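Cyclic dimeric GMP binding protein (Pseudomonas fluorescens, PDB 3PJV) relays cytoplasmic cyclic di-GMP signals outward across the inner membrane to control periplasmic proteolysis, probably by binding the protease LapG, the part seen here being its periplasmic domain. Local coordinates at the interface of chains A and B. Sequence-based numbering; all coordinates share one arbitrary frame. Chains: chain A/B, Cyclic dimeric GMP binding protein.

Contact 1: the interface of chains A and B. Residues chain A 55-58; chain B 111-113.
Two successive backbone amides of chain A converge on the carbonyl oxygen of B:Val113. A:Ser56 N donates a short but bent bond to B:Val113 O at 2.8 Å, with 126° at the hydrogen, while the amide of A:Ser57 adds only a weak, straighter one. The return bond runs from B:Val113 N to A:Ser57 O at 3.0 Å. Together they join strand 57-62 of A to strand 105-114 of B as antiparallel neighbours, with A:Ile58 facing B:Val112, so that one sheet is built from both chains. Side chains then fasten the two faces of this seam. On one, the ring of A:Tyr55 lies slantwise against B:Val112, CD1 meeting methyl CG1 at 3.3 Å. That methyl stands opposite its own backbone nitrogen (chi1 174°), which directs it over the rim of the ring at CD1, well out of the ring plane. An alanine in place of A:Tyr55 is likely to open a gap beside B:Val112 CG1 and leave that end of the strand less firmly seated. On the other face A:Ser57 turns its hydroxyl into the slot between backbone N and carbonyl carbon (chi1 68°), and OG rests 3.4 Å from methyl CG2 of B:Val113.

Contact 2: the interface of chains A and B. Residues chain A 76, 78; chain B 79, 81, 115-117, 120.
The loop that follows strand 70-73 of chain A, carrying A:Pro76 and A:Val78, runs across the turn of chain B between strand 105-114 and helix 117-127, and touches the equivalent loop of B at B:Thr79 and B:Val81. A:Val78 is the wedge, and its two methyls divide the work. CG2 points at the first turn of the helix, crossing B:Leu120 at an angle with 3.8 Å to its CD1, and also approaches the backbone and CB of B:Met117, a selenomethionine here. CG1, opposite the backbone nitrogen (chi1 161°), faces the other way and lies 4.1 Å from CG1 of B:Val81, with the poorly ordered B:Thr79 beside it. A:Pro76 meets a flat group instead: its carbonyl oxygen sits above the imidazole plane of B:His115, near its NE2 corner, 3.4 Å from NE2, an apposition rather than a bond. A second-shell link steadies that ring. B:Met117 N donates to B:His115 ND1 at 3.0 Å, lying only 7° out of the imidazole plane, so the side chain caps the start of the helix and its rotation is restrained. The site lies at the base of the V-shaped dimer, where the C-terminal helices and the loops of both chains converge.

Contact 3: the interface of chains A and B. Residues chain A 100-101, 108; chain B 29, 32-33, 36, 60, 69.
A:Val100, extended within strand 96-102 (phi -109°, psi 128°), lies against B:Ala29 and B:Thr33, where the long helix 7-32 of chain B passes into the 3-10 turn 33-35. Its methyls straddle this junction. CG2 settles on the helix backbone, 3.8 Å from CA of B:Ala29. CG1 slides past B:Thr33 and B:Ile36, whose side chains run the opposite way, and comes within 3.8 Å of B:Ile36 CD1. On the neighbouring strand of A, A:Ala108 extends the apolar strip, its CB 4.0 Å from CG1 of B:Val60. Water frames one margin of this strip. Water 1 joins A:Ser101 N, at 2.9 Å, to the hydroxyl OG1 of B:Thr33, at 2.8 Å. Water 2 joins A:Ser101 O, at 2.7 Å, to B:Thr33 O, at 2.6 Å. The threonine hydroxyl also donates to B:Ala29 O at 2.8 Å, a bond back into the last helical turn that fixes its rotation. Both backbone polar groups of A:Ser101 thus reach the partner through solvent. The site anchors the hairpin of one chain on the helix and sheet of the other, probably helping to hold together the two chains' parts of this arm, and so stabilising the dimer.

Contact 1: the interface of chains A and B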
# COMPACT_ATOMS: atom_id res chain seq x y z
N TYR A 55 -2.48 6.86 2.41
CA TYR A 55 -3.76 7.50 2.71
C TYR A 55 -3.66 9.02 2.65
O TYR A 55 -2.72 9.60 3.20
CB TYR A 55 -4.31 7.03 4.07
CG TYR A 55 -4.30 5.52 4.15
CD1 TYR A 55 -5.30 4.78 3.54
CD2 TYR A 55 -3.24 4.85 4.75
CE1 TYR A 55 -5.27 3.40 3.55
CE2 TYR A 55 -3.20 3.47 4.77
CZ TYR A 55 -4.23 2.75 4.17
OH TYR A 55 -4.20 1.38 4.18
N SER A 56 -4.60 9.66 1.95
CA SER A 56 -4.67 11.12 1.91
C SER A 56 -5.01 11.69 3.28
O SER A 56 -4.58 12.80 3.64
CB SER A 56 -5.75 11.58 0.91
OG SER A 56 -5.48 11.09 -0.39
N SER A 57 -5.79 10.93 4.04
CA SER A 57 -6.21 11.37 5.37
C SER A 57 -6.74 10.23 6.23
O SER A 57 -7.28 9.25 5.72
CB SER A 57 -7.29 12.45 5.23
OG SER A 57 -8.50 11.92 4.70
N ILE A 58 -6.56 10.36 7.54
CA ILE A 58 -7.19 9.48 8.54
C ILE A 58 -7.61 10.37 9.69
O ILE A 58 -6.84 11.20 10.15
CB ILE A 58 -6.23 8.41 9.06
CG1 ILE A 58 -5.74 7.54 7.91
CG2 ILE A 58 -6.92 7.51 10.12
CD1 ILE A 58 -4.75 6.48 8.34
N GLU B 111 -12.29 7.45 10.03
CA GLU B 111 -12.52 7.84 8.64
C GLU B 111 -11.20 7.81 7.86
O GLU B 111 -10.20 8.38 8.30
CB GLU B 111 -13.09 9.28 8.58
CG GLU B 111 -14.34 9.50 9.44
CD GLU B 111 -14.79 10.96 9.46
OE1 GLU B 111 -13.94 11.84 9.25
OE2 GLU B 111 -15.99 11.22 9.70
N VAL B 112 -11.18 7.13 6.72
CA VAL B 112 -9.97 6.99 5.91
C VAL B 112 -10.25 7.43 4.49
O VAL B 112 -11.32 7.17 3.97
CB VAL B 112 -9.47 5.51 5.90
CG1 VAL B 112 -8.28 5.34 4.93
CG2 VAL B 112 -9.09 5.06 7.31
N VAL B 113 -9.30 8.12 3.88
CA VAL B 113 -9.37 8.39 2.45
C VAL B 113 -8.09 7.88 1.82
O VAL B 113 -6.98 8.27 2.25
CB VAL B 113 -9.50 9.90 2.16
CG1 VAL B 113 -9.48 10.15 0.65
CG2 VAL B 113 -10.79 10.44 2.73

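Contact 2: the interface of chains A and B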
# COMPACT_ATOMS: atom_id res chain seq x y z
N PRO A 76 -3.51 15.45 -1.19
CA PRO A 76 -4.39 14.50 -1.88
C PRO A 76 -4.14 14.45 -3.39
O PRO A 76 -4.58 13.51 -4.05
CB PRO A 76 -5.78 15.07 -1.59
CG PRO A 76 -5.56 16.55 -1.49
CD PRO A 76 -4.20 16.72 -0.87
N VAL A 78 -1.83 14.25 -6.98
CA VAL A 78 -0.68 13.48 -7.46
C VAL A 78 0.58 14.31 -7.39
O VAL A 78 0.57 15.51 -7.69
CB VAL A 78 -0.88 13.00 -8.92
CG1 VAL A 78 0.46 12.62 -9.55
CG2 VAL A 78 -1.85 11.82 -8.95
N THR B 79 5.73 8.57 -11.24
CA THR B 79 4.78 8.71 -12.34
C THR B 79 4.88 10.08 -12.99
O THR B 79 5.02 11.11 -12.32
CB THR B 79 3.34 8.47 -11.90
OG1 THR B 79 2.51 8.41 -13.07
CG2 THR B 79 2.84 9.59 -10.99
N VAL B 81 2.29 10.86 -14.96
CA VAL B 81 0.91 10.97 -15.42
C VAL B 81 0.51 12.44 -15.50
O VAL B 81 0.57 13.17 -14.51
CB VAL B 81 -0.10 10.19 -14.54
CG1 VAL B 81 -0.07 10.67 -13.09
CG2 VAL B 81 -1.51 10.32 -15.11
N HIS B 115 -5.18 7.41 -1.01
CA HIS B 115 -4.60 8.25 -2.06
C HIS B 115 -4.66 7.53 -3.41
O HIS B 115 -4.27 6.38 -3.51
CB HIS B 115 -3.15 8.58 -1.72
CG HIS B 115 -2.63 9.78 -2.46
ND1 HIS B 115 -2.40 9.77 -3.82
CD2 HIS B 115 -2.30 11.02 -2.02
CE1 HIS B 115 -1.96 10.97 -4.19
NE2 HIS B 115 -1.89 11.74 -3.12
N PRO B 116 -5.13 8.24 -4.46
CA PRO B 116 -5.35 7.64 -5.78
C PRO B 116 -4.10 7.58 -6.67
O PRO B 116 -4.21 7.10 -7.81
CB PRO B 116 -6.38 8.57 -6.40
CG PRO B 116 -6.04 9.91 -5.83
CD PRO B 116 -5.60 9.63 -4.41
N MSE B 117 -2.95 8.05 -6.19
CA MSE B 117 -1.79 8.16 -7.10
C MSE B 117 -1.44 6.83 -7.78
O MSE B 117 -1.15 6.81 -8.99
CB MSE B 117 -0.57 8.80 -6.41
CG MSE B 117 0.16 7.91 -5.44
SE MSE B 117 1.98 8.67 -5.11
CE MSE B 117 2.02 10.08 -6.53
N LEU B 120 -4.09 5.85 -10.51
CA LEU B 120 -3.94 6.70 -11.69
C LEU B 120 -2.70 6.31 -12.49
O LEU B 120 -2.72 6.31 -13.73
CB LEU B 120 -3.90 8.17 -11.28
CG LEU B 120 -5.25 8.73 -10.79
CD1 LEU B 120 -5.05 9.98 -9.95
CD2 LEU B 120 -6.22 9.00 -11.94

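Contact 3: the interface of chains A and B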
# COMPACT_ATOMS: atom_id res chain seq x y z
N VAL A 100 9.20 -21.25 1.45
CA VAL A 100 8.12 -22.21 1.39
C VAL A 100 8.74 -23.60 1.49
O VAL A 100 9.66 -23.92 0.75
CB VAL A 100 7.36 -22.14 0.05
CG1 VAL A 100 6.22 -23.16 0.03
CG2 VAL A 100 6.85 -20.72 -0.22
N SER A 101 8.23 -24.41 2.41
CA SER A 101 8.73 -25.76 2.59
C SER A 101 7.82 -26.77 1.92
O SER A 101 6.61 -26.55 1.83
CB SER A 101 8.88 -26.09 4.07
OG SER A 101 10.01 -25.42 4.61
N ALA A 108 10.93 -23.37 -2.09
CA ALA A 108 10.92 -22.13 -2.87
C ALA A 108 11.10 -20.92 -1.97
O ALA A 108 10.83 -20.99 -0.77
CB ALA A 108 9.60 -22.02 -3.65
N ALA B 29 4.11 -16.84 1.33
CA ALA B 29 4.78 -18.12 1.54
C ALA B 29 3.84 -19.09 2.25
O ALA B 29 3.79 -20.27 1.91
CB ALA B 29 6.06 -17.93 2.34
N LEU B 32 1.09 -20.24 -0.15
CA LEU B 32 1.60 -21.12 -1.20
C LEU B 32 1.89 -22.52 -0.68
O LEU B 32 1.99 -23.47 -1.45
CB LEU B 32 2.88 -20.56 -1.80
CG LEU B 32 2.77 -19.26 -2.61
CD1 LEU B 32 4.15 -18.86 -3.13
CD2 LEU B 32 1.80 -19.42 -3.77
N THR B 33 2.05 -22.64 0.63
CA THR B 33 2.55 -23.87 1.21
C THR B 33 1.74 -25.11 0.81
O THR B 33 2.31 -26.09 0.33
CB THR B 33 2.73 -23.75 2.73
OG1 THR B 33 3.78 -22.81 3.00
CG2 THR B 33 3.11 -25.10 3.34
N ILE B 36 2.14 -25.74 -3.34
CA ILE B 36 3.43 -25.59 -4.01
C ILE B 36 3.62 -26.52 -5.22
O ILE B 36 4.38 -26.21 -6.13
CB ILE B 36 4.62 -25.73 -3.03
CG1 ILE B 36 5.86 -25.03 -3.59
CG2 ILE B 36 4.88 -27.19 -2.70
CD1 ILE B 36 5.71 -23.54 -3.75
N VAL B 60 8.88 -15.74 -7.24
CA VAL B 60 9.02 -17.01 -6.55
C VAL B 60 10.10 -17.82 -7.23
O VAL B 60 10.05 -18.04 -8.45
CB VAL B 60 7.69 -17.79 -6.56
CG1 VAL B 60 7.86 -19.12 -5.84
CG2 VAL B 60 6.59 -16.95 -5.91
N ILE B 69 10.23 -19.37 -10.80
CA ILE B 69 8.99 -20.10 -11.08
C ILE B 69 7.96 -19.16 -11.69
O ILE B 69 7.45 -19.39 -12.78
CB ILE B 69 8.35 -20.68 -9.80
CG1 ILE B 69 9.20 -21.81 -9.21
CG2 ILE B 69 6.95 -21.18 -10.08
CD1 ILE B 69 8.60 -22.39 -7.94
O HOH W 1 6.18 -23.54 4.26
O HOH W 2 4.26 -27.70 1.00

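Contacts 1 and 2 are neighbours, their C-alpha centres about 14 Å apart, and chain B runs directly from one into the other: strand 105-114 ends in contact 1 and the turn into helix 117-127 forms contact 2. Contact 3 lies about 35 Å from contact 1 and 33 Å from contact 2, centre to centre of the C-alpha atoms, in the opposite arm, yet it uses strands 57-62 and 105-114 again with the chains' roles exchanged. By the two-fold symmetry each arm holds the hairpin of one chain against the body of the other, an exchange of elements that suggests a genuine, intertwined dimer able to couple both arms.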